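Local coordinates for histidine phosphotransfer protein (PDB 4G78) that probably relays phosphoryl groups between cytokinin sensor histidine kinases and response regulators in a plant two-component signalling pathway, at residues A92-V97 against Q118-E123; V70-I75 against E106-E111; F42-M47 against Y133-Q138; G22-Q27 against S125-N130. One frame throughout, in Å; residues are numbered along the deposited sequence. Where two conformers were deposited one is given.

Interaction 1: A92-V97 against Q118-E123; sequences ARVKNV and QQLQQE
R93 meets E123 in a salt bridge made side-on, each of two nitrogens taking its own carboxylate oxygen. NE gives its N-H to E123 OE1 at 2.8 Å, bent to 139° at the hydrogen. The straighter bond runs from R93 NH2 to E123 OE2 at 3.0 Å, close to the guanidinium plane and on the syn lone pair. The two planes stand 48° apart, so the pairing is twisted rather than flat. R93 NH1 is bonded to the backbone oxygen of Q21.

Helix 92-99 here runs antiparallel to helix 110-145 within the HPt helical bundle, the short segments 9.1 Å apart at 168°.

The apolar part is carried by V94 and V97. V97 CG1, anti to its backbone N, lies 3.6 Å from L120 N and 3.8 Å from L120 CB, while V97 CG2 rests on E123 CG. V94 CG1 meets L120 CD1 at 3.7 Å, and beyond them L120 reaches L58 and M61 of helix 41-66.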
loop_
_atom_site.group_PDB
_atom_site.type_symbol
_atom_site.label_atom_id
_atom_site.label_comp_id
_atom_site.label_asym_id
_atom_site.label_seq_id
_atom_site.Cartn_x
_atom_site.Cartn_y
_atom_site.Cartn_z
ATOM N N ALA A 92 3.095 -2.502 4.841
ATOM C CA ALA A 92 3.205 -3.566 5.809
ATOM C C ALA A 92 1.861 -4.179 6.209
ATOM O O ALA A 92 1.698 -5.380 6.237
ATOM C CB ALA A 92 3.929 -3.060 7.049
ATOM N N ARG A 93 0.889 -3.315 6.547
ATOM C CA ARG A 93 -0.429 -3.823 6.941
ATOM C C ARG A 93 -1.106 -4.521 5.792
ATOM O O ARG A 93 -1.775 -5.556 5.979
ATOM C CB ARG A 93 -1.275 -2.736 7.580
ATOM C CG ARG A 93 -0.975 -2.516 9.052
ATOM C CD ARG A 93 -1.418 -1.174 9.585
ATOM N NE ARG A 93 -2.870 -1.015 9.541
ATOM C CZ ARG A 93 -3.528 -0.100 10.265
ATOM N NH1 ARG A 93 -2.898 0.647 11.136
ATOM N NH2 ARG A 93 -4.836 0.033 10.087
ATOM N N VAL A 94 -0.986 -4.000 4.563
ATOM C CA VAL A 94 -1.574 -4.664 3.397
ATOM C C VAL A 94 -0.919 -6.032 3.217
ATOM O O VAL A 94 -1.606 -7.051 3.018
ATOM C CB VAL A 94 -1.461 -3.782 2.152
ATOM C CG1 VAL A 94 -1.955 -4.557 0.914
ATOM C CG2 VAL A 94 -2.211 -2.480 2.278
ATOM N N LYS A 95 0.422 -6.088 3.270
ATOM C CA LYS A 95 1.146 -7.343 3.110
ATOM C C LYS A 95 0.659 -8.372 4.119
ATOM O O LYS A 95 0.464 -9.558 3.776
ATOM C CB LYS A 95 2.657 -7.068 3.277
ATOM C CG LYS A 95 3.496 -8.300 3.483
ATOM C CD LYS A 95 4.925 -7.978 3.773
ATOM C CE LYS A 95 5.639 -8.950 4.629
ATOM N NZ LYS A 95 5.464 -8.797 6.099
ATOM N N ASN A 96 0.491 -7.943 5.368
ATOM C CA ASN A 96 0.173 -8.904 6.386
ATOM C C ASN A 96 -1.236 -9.416 6.205
ATOM O O ASN A 96 -1.491 -10.619 6.396
ATOM C CB ASN A 96 0.504 -8.300 7.730
ATOM C CG ASN A 96 2.042 -8.111 7.910
ATOM O OD1 ASN A 96 2.846 -8.890 7.273
ATOM N ND2 ASN A 96 2.450 -7.198 8.698
ATOM N N VAL A 97 -2.180 -8.620 5.750
ATOM C CA VAL A 97 -3.516 -9.161 5.435
ATOM C C VAL A 97 -3.410 -10.179 4.326
ATOM O O VAL A 97 -4.145 -11.203 4.337
ATOM C CB VAL A 97 -4.546 -8.064 5.042
ATOM C CG1 VAL A 97 -5.828 -8.681 4.629
ATOM C CG2 VAL A 97 -4.790 -7.017 6.125
ATOM N N GLN A 118 -12.354 -8.168 2.732
ATOM C CA GLN A 118 -12.827 -6.924 3.292
ATOM C C GLN A 118 -11.678 -6.195 4.056
ATOM O O GLN A 118 -11.532 -4.983 3.865
ATOM C CB GLN A 118 -14.004 -7.147 4.246
ATOM C CG GLN A 118 -15.295 -7.615 3.636
ATOM C CD GLN A 118 -16.299 -8.297 4.557
ATOM O OE1 GLN A 118 -16.021 -8.754 5.663
ATOM N NE2 GLN A 118 -17.480 -8.327 3.974
ATOM N N GLN A 119 -10.907 -6.935 4.774
ATOM C CA GLN A 119 -9.777 -6.319 5.475
ATOM C C GLN A 119 -8.774 -5.778 4.477
ATOM O O GLN A 119 -8.181 -4.720 4.711
ATOM C CB GLN A 119 -9.143 -7.317 6.390
ATOM C CG GLN A 119 -9.930 -7.623 7.615
ATOM C CD GLN A 119 -10.192 -6.269 8.358
ATOM O OE1 GLN A 119 -9.231 -5.573 8.760
ATOM N NE2 GLN A 119 -11.502 -5.904 8.419
ATOM N N LEU A 120 -8.518 -6.530 3.429
ATOM C CA LEU A 120 -7.546 -6.117 2.422
ATOM C C LEU A 120 -7.964 -4.829 1.735
ATOM O O LEU A 120 -7.174 -3.882 1.551
ATOM C CB LEU A 120 -7.354 -7.251 1.418
ATOM C CG LEU A 120 -6.365 -6.982 0.302
ATOM C CD1 LEU A 120 -4.994 -6.641 0.853
ATOM C CD2 LEU A 120 -6.282 -8.171 -0.636
ATOM N N GLN A 121 -9.233 -4.763 1.329
ATOM C CA GLN A 121 -9.720 -3.559 0.696
ATOM C C GLN A 121 -9.620 -2.355 1.633
ATOM O O GLN A 121 -9.226 -1.258 1.207
ATOM C CB GLN A 121 -11.174 -3.880 0.322
ATOM C CG GLN A 121 -11.598 -4.372 -0.958
ATOM C CD GLN A 121 -12.933 -5.066 -1.093
ATOM O OE1 GLN A 121 -13.171 -5.788 -2.052
ATOM N NE2 GLN A 121 -13.818 -4.873 -0.113
ATOM N N GLN A 122 -9.975 -2.572 2.902
ATOM C CA GLN A 122 -9.925 -1.516 3.944
ATOM C C GLN A 122 -8.471 -0.999 4.088
ATOM O O GLN A 122 -8.219 0.196 4.113
ATOM C CB GLN A 122 -10.419 -1.999 5.305
ATOM C CG GLN A 122 -10.373 -0.989 6.473
ATOM C CD GLN A 122 -11.446 -1.104 7.543
ATOM O OE1 GLN A 122 -11.699 -0.015 8.051
ATOM N NE2 GLN A 122 -11.870 -2.330 7.716
ATOM N N GLU A 123 -7.586 -1.931 4.264
ATOM C CA GLU A 123 -6.189 -1.600 4.476
ATOM C C GLU A 123 -5.587 -0.925 3.268
ATOM O O GLU A 123 -4.784 0.026 3.406
ATOM C CB GLU A 123 -5.407 -2.819 4.901
ATOM C CG GLU A 123 -5.738 -3.250 6.317
ATOM C CD GLU A 123 -5.316 -2.289 7.382
ATOM O OE1 GLU A 123 -4.341 -1.556 7.176
ATOM O OE2 GLU A 123 -5.997 -2.205 8.435
#

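Interaction 2: V70-I75 against E106-E111; sequences VNFKQI and EAQNLE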
loop_
_atom_site.group_PDB
_atom_site.type_symbol
_atom_site.label_atom_id
_atom_site.label_comp_id
_atom_site.label_asym_id
_atom_site.label_seq_id
_atom_site.Cartn_x
_atom_site.Cartn_y
_atom_site.Cartn_z
ATOM N N VAL A 70 -16.400 -21.223 -6.385
ATOM C CA VAL A 70 -15.229 -20.330 -6.165
ATOM C C VAL A 70 -13.953 -21.091 -6.436
ATOM O O VAL A 70 -13.804 -22.190 -5.986
ATOM C CB VAL A 70 -15.318 -19.909 -4.694
ATOM C CG1 VAL A 70 -14.013 -19.133 -4.240
ATOM C CG2 VAL A 70 -16.458 -18.942 -4.472
ATOM N N ASN A 71 -12.984 -20.489 -7.137
ATOM C CA ASN A 71 -11.718 -21.063 -7.411
ATOM C C ASN A 71 -10.731 -20.547 -6.326
ATOM O O ASN A 71 -10.123 -19.491 -6.429
ATOM C CB ASN A 71 -11.237 -20.675 -8.775
ATOM C CG ASN A 71 -10.020 -21.481 -9.206
ATOM O OD1 ASN A 71 -9.162 -21.783 -8.355
ATOM N ND2 ASN A 71 -10.005 -21.612 -10.521
ATOM N N PHE A 72 -10.707 -21.287 -5.192
ATOM C CA PHE A 72 -9.843 -20.947 -4.097
ATOM C C PHE A 72 -8.369 -20.923 -4.474
ATOM O O PHE A 72 -7.615 -20.163 -3.831
ATOM C CB PHE A 72 -10.122 -21.885 -2.895
ATOM C CG PHE A 72 -11.486 -21.629 -2.334
ATOM C CD1 PHE A 72 -11.705 -20.604 -1.454
ATOM C CD2 PHE A 72 -12.553 -22.468 -2.600
ATOM C CE1 PHE A 72 -12.940 -20.355 -0.965
ATOM C CE2 PHE A 72 -13.776 -22.198 -2.102
ATOM C CZ PHE A 72 -13.997 -21.165 -1.163
ATOM N N LYS A 73 -7.917 -21.743 -5.438
ATOM C CA LYS A 73 -6.509 -21.735 -5.835
ATOM C C LYS A 73 -6.160 -20.417 -6.483
ATOM O O LYS A 73 -5.145 -19.849 -6.199
ATOM C CB LYS A 73 -6.201 -22.909 -6.811
ATOM C CG LYS A 73 -6.261 -24.251 -6.120
ATOM C CD LYS A 73 -6.127 -25.416 -7.040
ATOM C CE LYS A 73 -6.066 -26.736 -6.259
ATOM N NZ LYS A 73 -6.934 -27.775 -6.819
ATOM N N GLN A 74 -7.064 -19.879 -7.294
ATOM C CA GLN A 74 -6.863 -18.548 -7.828
ATOM C C GLN A 74 -6.885 -17.453 -6.761
ATOM O O GLN A 74 -6.135 -16.504 -6.845
ATOM C CB GLN A 74 -7.871 -18.241 -8.945
ATOM C CG GLN A 74 -7.441 -18.663 -10.304
ATOM C CD GLN A 74 -6.101 -18.021 -10.694
ATOM O OE1 GLN A 74 -5.078 -18.567 -10.425
ATOM N NE2 GLN A 74 -6.148 -16.875 -11.322
ATOM N N ILE A 75 -7.791 -17.536 -5.823
ATOM C CA ILE A 75 -7.780 -16.560 -4.733
ATOM C C ILE A 75 -6.472 -16.539 -4.002
ATOM O O ILE A 75 -5.862 -15.506 -3.757
ATOM C CB ILE A 75 -8.913 -16.834 -3.728
ATOM C CG1 ILE A 75 -10.301 -16.883 -4.449
ATOM C CG2 ILE A 75 -8.830 -15.753 -2.687
ATOM C CD1 ILE A 75 -10.592 -15.583 -5.114
ATOM N N GLU A 106 -6.923 -22.951 1.373
ATOM C CA GLU A 106 -6.702 -24.407 1.394
ATOM C C GLU A 106 -7.859 -25.139 1.975
ATOM O O GLU A 106 -8.014 -26.283 1.553
ATOM C CB GLU A 106 -5.383 -24.711 2.062
ATOM C CG GLU A 106 -4.210 -24.002 1.422
ATOM C CD GLU A 106 -3.138 -24.904 0.898
ATOM O OE1 GLU A 106 -3.407 -25.625 -0.088
ATOM O OE2 GLU A 106 -2.022 -24.869 1.448
ATOM N N ALA A 107 -8.607 -24.515 2.859
ATOM C CA ALA A 107 -9.829 -25.130 3.419
ATOM C C ALA A 107 -11.104 -24.942 2.548
ATOM O O ALA A 107 -12.124 -25.406 3.109
ATOM C CB ALA A 107 -10.218 -24.583 4.799
ATOM N N GLN A 108 -11.062 -24.175 1.480
ATOM C CA GLN A 108 -12.204 -23.839 0.714
ATOM C C GLN A 108 -13.270 -23.198 1.560
ATOM O O GLN A 108 -14.432 -23.438 1.388
ATOM C CB GLN A 108 -12.630 -25.057 -0.092
ATOM C CG GLN A 108 -11.489 -25.667 -0.891
ATOM C CD GLN A 108 -11.928 -26.783 -1.790
ATOM O OE1 GLN A 108 -12.902 -26.685 -2.437
ATOM N NE2 GLN A 108 -11.165 -27.802 -1.839
ATOM N N ASN A 109 -12.834 -22.275 2.423
ATOM C CA ASN A 109 -13.719 -21.538 3.308
ATOM C C ASN A 109 -13.993 -20.144 2.718
ATOM O O ASN A 109 -13.174 -19.207 2.827
ATOM C CB ASN A 109 -13.118 -21.369 4.662
ATOM C CG ASN A 109 -13.819 -20.654 5.803
ATOM O OD1 ASN A 109 -14.739 -19.784 5.684
ATOM N ND2 ASN A 109 -13.412 -20.936 7.061
ATOM N N LEU A 110 -15.137 -19.993 2.232
ATOM C CA LEU A 110 -15.514 -18.740 1.608
ATOM C C LEU A 110 -15.852 -17.581 2.539
ATOM O O LEU A 110 -15.306 -16.473 2.407
ATOM C CB LEU A 110 -16.751 -18.897 0.743
ATOM C CG LEU A 110 -17.389 -17.701 0.030
ATOM C CD1 LEU A 110 -16.529 -17.036 -0.990
ATOM C CD2 LEU A 110 -18.836 -17.869 -0.233
ATOM N N GLU A 111 -16.474 -17.819 3.586
ATOM C CA GLU A 111 -16.689 -16.707 4.537
ATOM C C GLU A 111 -15.389 -16.169 5.126
ATOM O O GLU A 111 -15.249 -14.973 5.263
ATOM C CB GLU A 111 -17.774 -17.145 5.519
ATOM C CG GLU A 111 -19.109 -17.476 4.859
ATOM C CD GLU A 111 -20.327 -17.778 5.669
ATOM O OE1 GLU A 111 -20.505 -16.942 6.635
ATOM O OE2 GLU A 111 -21.190 -18.669 5.469
#
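F72 packed against the turn at Q108-L110 makes this a surface contact of apolar and CH-pi type, at the end of the bundle where helix 72-89 begins and the chain passes from helix 101-106 into helix 110-145. Q108 CA sits 3.5 Å from the F72 ring centroid and only 9° off the normal, a CH-pi contact over the centre of one face. On the opposite face V70 CG1 lies over the centre at the same height, so the ring is sandwiched between its own segment and the other. Q108 CB adds a contact at 3.6 Å to F72 CD2, and F72 CZ reaches Q108 O at 3.4 Å. L110 CB is 4.0 Å from F72 CZ, and L110 CD1 meets V70 CG2 at 4.0 Å.

Q108, whose CA faces the ring, closes a Schellman motif with positive phi (56°). N109 follows as N-cap of helix 110-145, its OD1 accepting from G112 N, just as N71 OD1 caps helix 72-89 through Q74 N. An alanine in place of F72 would probably leave Q108 CA and V70 CG1 without the ring that separates them and open a gap beside L110. Alongside, L110 also touches L65 of helix 41-66, while I75 packs on that helix and on F101 and C105 of helix 101-106.

Interaction 3: F42-M47 against Y133-Q138; sequences FVIEVM and YLFKLQ
F135 reaches from helix 110-145 to I44, V43 and M47 of helix 41-66, two long helices of the HPt bundle that run roughly antiparallel here. Their short segments approach to 11.3 Å at a signed crossing angle of -148°, a spacing bridged by side chains. Followed outward, F135 CB first meets I44 CD1 at 4.0 Å. Chi1 of -61° sets CG anti to the carbonyl carbon. Beyond it the ring lies under I44 CG1, 3.6 Å from the centroid and 13° off the normal: a CH-pi contact over the middle of one face. Of the ring atoms, CD1 lies nearest to that methylene, at 3.6 Å. F135 CE1 makes an apolar contact with V43 CG1, 4.2 Å away. On the other side of CZ from CE1, F135 CE2 meets M47 CB at 3.9 Å.

A leucine in place of F135 has no flat face to set under I44 CG1 and would probably leave M47 CG without its in-plane neighbour. I44 continues past the ring, its CD1 ending near the amide of Q138. Helix 26-32 adds F28 to the surroundings of V43 and M47, and V89 of helix 72-89 also touches M47. At the tip of the ring, F135 CZ has M47 CG at its edge, in the ring plane and 3.8 Å away.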
loop_
_atom_site.group_PDB
_atom_site.type_symbol
_atom_site.label_atom_id
_atom_site.label_comp_id
_atom_site.label_asym_id
_atom_site.label_seq_id
_atom_site.Cartn_x
_atom_site.Cartn_y
_atom_site.Cartn_z
ATOM N N PHE A 42 10.692 9.578 -7.217
ATOM C CA PHE A 42 10.842 8.183 -7.527
ATOM C C PHE A 42 9.814 7.367 -6.769
ATOM O O PHE A 42 9.169 6.474 -7.290
ATOM C CB PHE A 42 12.324 7.751 -7.187
ATOM C CG PHE A 42 12.498 6.277 -7.093
ATOM C CD1 PHE A 42 12.400 5.438 -8.196
ATOM C CD2 PHE A 42 12.759 5.711 -5.872
ATOM C CE1 PHE A 42 12.655 4.074 -8.031
ATOM C CE2 PHE A 42 12.991 4.364 -5.742
ATOM C CZ PHE A 42 12.947 3.552 -6.818
ATOM N N VAL A 43 9.665 7.663 -5.466
ATOM C CA VAL A 43 8.696 6.891 -4.659
ATOM C C VAL A 43 7.293 7.086 -5.163
ATOM O O VAL A 43 6.505 6.143 -5.155
ATOM C CB VAL A 43 8.909 7.148 -3.131
ATOM C CG1 VAL A 43 8.615 8.568 -2.666
ATOM C CG2 VAL A 43 8.132 6.141 -2.261
ATOM N N ILE A 44 6.939 8.299 -5.620
ATOM C CA ILE A 44 5.617 8.547 -6.180
ATOM C C ILE A 44 5.413 7.699 -7.426
ATOM O O ILE A 44 4.343 7.128 -7.619
ATOM C CB ILE A 44 5.325 10.049 -6.425
ATOM C CG1 ILE A 44 5.449 10.830 -5.108
ATOM C CG2 ILE A 44 4.004 10.256 -7.117
ATOM C CD1 ILE A 44 5.324 12.328 -5.217
ATOM N N GLU A 45 6.432 7.644 -8.297
ATOM C CA GLU A 45 6.350 6.849 -9.527
ATOM C C GLU A 45 6.087 5.361 -9.176
ATOM O O GLU A 45 5.257 4.700 -9.796
ATOM C CB GLU A 45 7.513 7.006 -10.444
ATOM C CG GLU A 45 7.687 8.425 -10.963
ATOM C CD GLU A 45 6.518 9.111 -11.684
ATOM O OE1 GLU A 45 6.383 8.746 -12.874
ATOM O OE2 GLU A 45 5.844 9.934 -11.063
ATOM N N VAL A 46 6.885 4.856 -8.244
ATOM C CA VAL A 46 6.740 3.459 -7.802
ATOM C C VAL A 46 5.327 3.239 -7.236
ATOM O O VAL A 46 4.679 2.234 -7.582
ATOM C CB VAL A 46 7.791 3.104 -6.779
ATOM C CG1 VAL A 46 7.490 1.795 -6.084
ATOM C CG2 VAL A 46 9.186 3.035 -7.410
ATOM N N MET A 47 4.882 4.112 -6.357
ATOM C CA MET A 47 3.599 3.898 -5.723
ATOM C C MET A 47 2.477 3.960 -6.752
ATOM O O MET A 47 1.504 3.233 -6.576
ATOM C CB MET A 47 3.375 4.868 -4.573
ATOM C CG MET A 47 4.240 4.576 -3.349
ATOM S SD MET A 47 4.709 2.914 -2.839
ATOM C CE MET A 47 4.541 3.032 -1.136
ATOM N N TYR A 133 -1.812 11.826 0.878
ATOM C CA TYR A 133 -1.581 13.021 1.727
ATOM C C TYR A 133 -0.118 13.320 1.884
ATOM O O TYR A 133 0.315 14.479 1.753
ATOM C CB TYR A 133 -2.301 12.808 3.048
ATOM C CG TYR A 133 -2.224 14.015 3.960
ATOM C CD1 TYR A 133 -2.660 15.280 3.524
ATOM C CD2 TYR A 133 -1.772 13.936 5.252
ATOM C CE1 TYR A 133 -2.588 16.373 4.367
ATOM C CE2 TYR A 133 -1.750 15.046 6.076
ATOM C CZ TYR A 133 -2.158 16.278 5.609
ATOM O OH TYR A 133 -2.108 17.342 6.471
ATOM N N LEU A 134 0.701 12.290 2.106
ATOM C CA LEU A 134 2.152 12.439 2.186
ATOM C C LEU A 134 2.642 13.153 0.912
ATOM O O LEU A 134 3.416 14.117 0.969
ATOM C CB LEU A 134 2.707 11.023 2.462
ATOM C CG LEU A 134 4.197 10.985 2.844
ATOM C CD1 LEU A 134 4.593 11.847 3.901
ATOM C CD2 LEU A 134 4.527 9.543 3.077
ATOM N N PHE A 135 2.218 12.642 -0.236
ATOM C CA PHE A 135 2.697 13.160 -1.495
ATOM C C PHE A 135 2.190 14.574 -1.758
ATOM O O PHE A 135 2.907 15.404 -2.326
ATOM C CB PHE A 135 2.277 12.218 -2.631
ATOM C CG PHE A 135 2.830 10.808 -2.505
ATOM C CD1 PHE A 135 3.989 10.515 -1.812
ATOM C CD2 PHE A 135 2.152 9.773 -3.156
ATOM C CE1 PHE A 135 4.520 9.230 -1.761
ATOM C CE2 PHE A 135 2.680 8.463 -3.100
ATOM C CZ PHE A 135 3.837 8.224 -2.396
ATOM N N LYS A 136 0.954 14.882 -1.307
ATOM C CA LYS A 136 0.434 16.254 -1.435
ATOM C C LYS A 136 1.345 17.223 -0.711
ATOM O O LYS A 136 1.704 18.281 -1.237
ATOM C CB LYS A 136 -1.002 16.303 -0.826
ATOM C CG LYS A 136 -1.639 17.740 -0.848
ATOM C CD LYS A 136 -3.006 17.719 -0.136
ATOM C CE LYS A 136 -3.801 18.947 -0.264
ATOM N NZ LYS A 136 -3.348 20.067 0.535
ATOM N N LEU A 137 1.706 16.888 0.523
ATOM C CA LEU A 137 2.561 17.771 1.306
ATOM C C LEU A 137 3.935 17.911 0.640
ATOM O O LEU A 137 4.491 19.015 0.578
ATOM C CB LEU A 137 2.726 17.210 2.719
ATOM C CG LEU A 137 1.409 17.174 3.550
ATOM C CD1 LEU A 137 1.618 16.290 4.771
ATOM C CD2 LEU A 137 0.992 18.596 3.938
ATOM N N GLN A 138 4.508 16.807 0.160
ATOM C CA GLN A 138 5.812 16.869 -0.496
ATOM C C GLN A 138 5.760 17.785 -1.691
ATOM O O GLN A 138 6.696 18.578 -1.944
ATOM C CB GLN A 138 6.250 15.509 -1.031
ATOM C CG GLN A 138 6.666 14.641 0.094
ATOM C CD GLN A 138 7.101 13.254 -0.260
ATOM O OE1 GLN A 138 7.665 12.533 0.594
ATOM N NE2 GLN A 138 6.801 12.789 -1.425
#

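Interaction 4: G22-Q27 against S125-N130; sequences GYLDDQ and SLLKNN
Y23 has the most surface buried here, its ring lying against L126 and N130 of helix 110-145. Y23 CE1 packs on L126 CB at 3.7 Å, and Y23 OH lies as near to L126 CD1, with the two side chains set obliquely to each other. N130 ND2 stands 4.2 Å above one ring face, displaced toward the rim. That amide is held by its own helix: it donates to L126 O at 2.9 Å from above the carbonyl plane, and N130 N reaches the same oxygen from the opposite face. Y23 also makes a cation-pi contact with R93.

Segment 22-27 carries the turn after helix 6-20 and the first residues of helix 26-32, laid against the long helix of the bundle. G22, with positive phi, ends the first helix in a Schellman motif, and D25 OD1 caps the second by accepting from Q27 N.

L127, next in buried surface, uses one methyl: CD1, placed by a chi2 of 70°, lies 3.8 Å from Y23 O and 3.9 Å from L24 CD2. L127 also touches F50 of helix 41-66.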
loop_
_atom_site.group_PDB
_atom_site.type_symbol
_atom_site.label_atom_id
_atom_site.label_comp_id
_atom_site.label_asym_id
_atom_site.label_seq_id
_atom_site.Cartn_x
_atom_site.Cartn_y
_atom_site.Cartn_z
ATOM N N GLY A 22 1.992 1.251 11.659
ATOM C CA GLY A 22 2.254 0.028 10.908
ATOM C C GLY A 22 1.855 0.054 9.453
ATOM O O GLY A 22 1.904 -1.001 8.812
ATOM N N TYR A 23 1.459 1.200 8.916
ATOM C CA TYR A 23 1.118 1.288 7.506
ATOM C C TYR A 23 2.322 1.046 6.608
ATOM O O TYR A 23 2.180 0.534 5.496
ATOM C CB TYR A 23 0.491 2.627 7.171
ATOM C CG TYR A 23 -0.864 2.833 7.748
ATOM C CD1 TYR A 23 -1.951 2.092 7.241
ATOM C CD2 TYR A 23 -1.115 3.658 8.825
ATOM C CE1 TYR A 23 -3.202 2.202 7.795
ATOM C CE2 TYR A 23 -2.363 3.792 9.321
ATOM C CZ TYR A 23 -3.425 3.027 8.786
ATOM O OH TYR A 23 -4.696 3.165 9.276
ATOM N N LEU A 24 3.494 1.526 7.054
ATOM C CA LEU A 24 4.730 1.494 6.289
ATOM C C LEU A 24 5.789 0.780 7.096
ATOM O O LEU A 24 5.799 0.857 8.323
ATOM C CB LEU A 24 5.224 2.932 6.031
ATOM C CG LEU A 24 4.247 3.799 5.252
ATOM C CD1 LEU A 24 4.765 5.241 5.213
ATOM C CD2 LEU A 24 3.975 3.240 3.881
ATOM N N ASP A 25 6.713 0.138 6.382
ATOM C CA ASP A 25 7.895 -0.446 6.965
ATOM C C ASP A 25 9.139 -0.013 6.193
ATOM O O ASP A 25 9.079 0.799 5.276
ATOM C CB ASP A 25 7.771 -1.987 7.069
ATOM C CG ASP A 25 7.745 -2.724 5.740
ATOM O OD1 ASP A 25 8.514 -2.374 4.822
ATOM O OD2 ASP A 25 6.934 -3.633 5.594
ATOM N N ASP A 26 10.277 -0.542 6.613
ATOM C CA ASP A 26 11.542 -0.056 6.102
ATOM C C ASP A 26 11.698 -0.172 4.578
ATOM O O ASP A 26 12.509 0.549 4.020
ATOM C CB ASP A 26 12.717 -0.812 6.757
ATOM C CG ASP A 26 14.039 -0.127 6.460
ATOM O OD1 ASP A 26 14.219 1.026 6.932
ATOM O OD2 ASP A 26 14.887 -0.730 5.800
ATOM N N GLN A 27 10.976 -1.057 3.900
ATOM C CA GLN A 27 11.089 -1.003 2.426
ATOM C C GLN A 27 10.648 0.301 1.879
ATOM O O GLN A 27 11.211 0.798 0.869
ATOM C CB GLN A 27 10.387 -2.187 1.779
ATOM C CG GLN A 27 10.356 -2.081 0.235
ATOM C CD GLN A 27 11.701 -2.028 -0.449
ATOM O OE1 GLN A 27 12.745 -2.280 0.156
ATOM N NE2 GLN A 27 11.641 -1.715 -1.698
ATOM N N SER A 125 -7.190 0.938 1.029
ATOM C CA SER A 125 -7.700 2.291 0.967
ATOM C C SER A 125 -7.052 3.191 2.018
ATOM O O SER A 125 -6.706 4.352 1.695
ATOM C CB SER A 125 -9.223 2.259 1.113
ATOM O OG SER A 125 -9.724 3.579 1.155
ATOM N N LEU A 126 -6.858 2.693 3.211
ATOM C CA LEU A 126 -6.192 3.487 4.270
ATOM C C LEU A 126 -4.814 3.856 3.826
ATOM O O LEU A 126 -4.342 5.001 4.004
ATOM C CB LEU A 126 -6.147 2.707 5.587
ATOM C CG LEU A 126 -7.469 2.563 6.324
ATOM C CD1 LEU A 126 -7.371 1.528 7.394
ATOM C CD2 LEU A 126 -7.852 3.976 6.922
ATOM N N LEU A 127 -4.081 2.875 3.281
ATOM C CA LEU A 127 -2.709 3.138 2.839
ATOM C C LEU A 127 -2.692 4.187 1.741
ATOM O O LEU A 127 -1.910 5.139 1.770
ATOM C CB LEU A 127 -2.089 1.847 2.367
ATOM C CG LEU A 127 -0.711 2.037 1.741
ATOM C CD1 LEU A 127 0.334 2.427 2.774
ATOM C CD2 LEU A 127 -0.344 0.849 0.988
ATOM N N LYS A 128 -3.523 3.971 0.710
ATOM C CA LYS A 128 -3.494 4.863 -0.456
ATOM C C LYS A 128 -3.847 6.276 -0.033
ATOM O O LYS A 128 -3.195 7.249 -0.439
ATOM C CB LYS A 128 -4.438 4.345 -1.531
ATOM C CG LYS A 128 -4.437 5.222 -2.756
ATOM C CD LYS A 128 -5.222 4.690 -3.896
ATOM C CE LYS A 128 -5.095 5.466 -5.164
ATOM N NZ LYS A 128 -6.092 5.092 -6.175
ATOM N N ASN A 129 -4.906 6.440 0.776
ATOM C CA ASN A 129 -5.306 7.808 1.187
ATOM C C ASN A 129 -4.199 8.469 2.031
ATOM O O ASN A 129 -3.924 9.678 1.835
ATOM C CB ASN A 129 -6.581 7.766 1.909
ATOM C CG ASN A 129 -7.733 7.483 0.917
ATOM O OD1 ASN A 129 -7.651 7.684 -0.295
ATOM N ND2 ASN A 129 -8.771 7.022 1.496
ATOM N N ASN A 130 -3.586 7.730 2.901
ATOM C CA ASN A 130 -2.507 8.301 3.745
ATOM C C ASN A 130 -1.281 8.632 2.878
ATOM O O ASN A 130 -0.652 9.688 3.107
ATOM C CB ASN A 130 -2.188 7.395 4.889
ATOM C CG ASN A 130 -3.134 7.538 6.067
ATOM O OD1 ASN A 130 -3.213 8.598 6.659
ATOM N ND2 ASN A 130 -3.888 6.552 6.397
#

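All four contacts share helix 110-145, which gives one segment to each. Interactions 1 and 4 touch, with centres about 10 Å apart: A92 N lies 3.2 Å from Y23 O, a probable hydrogen bond, and R93 CG packs on G22 O at 3.3 Å. On the shared helix, two residues separate the segments of interactions 4 and 3, whose centres are about 12 Å apart. Interaction 2 lies about 35 Å from interaction 3 between centres, on the opposite side of the chain's centre, but about 18 Å from interaction 1. H80, the predicted phosphorylation site, unmodified here, belongs to helix 72-89, whose first turn enters interaction 2; none of the four contacts includes it.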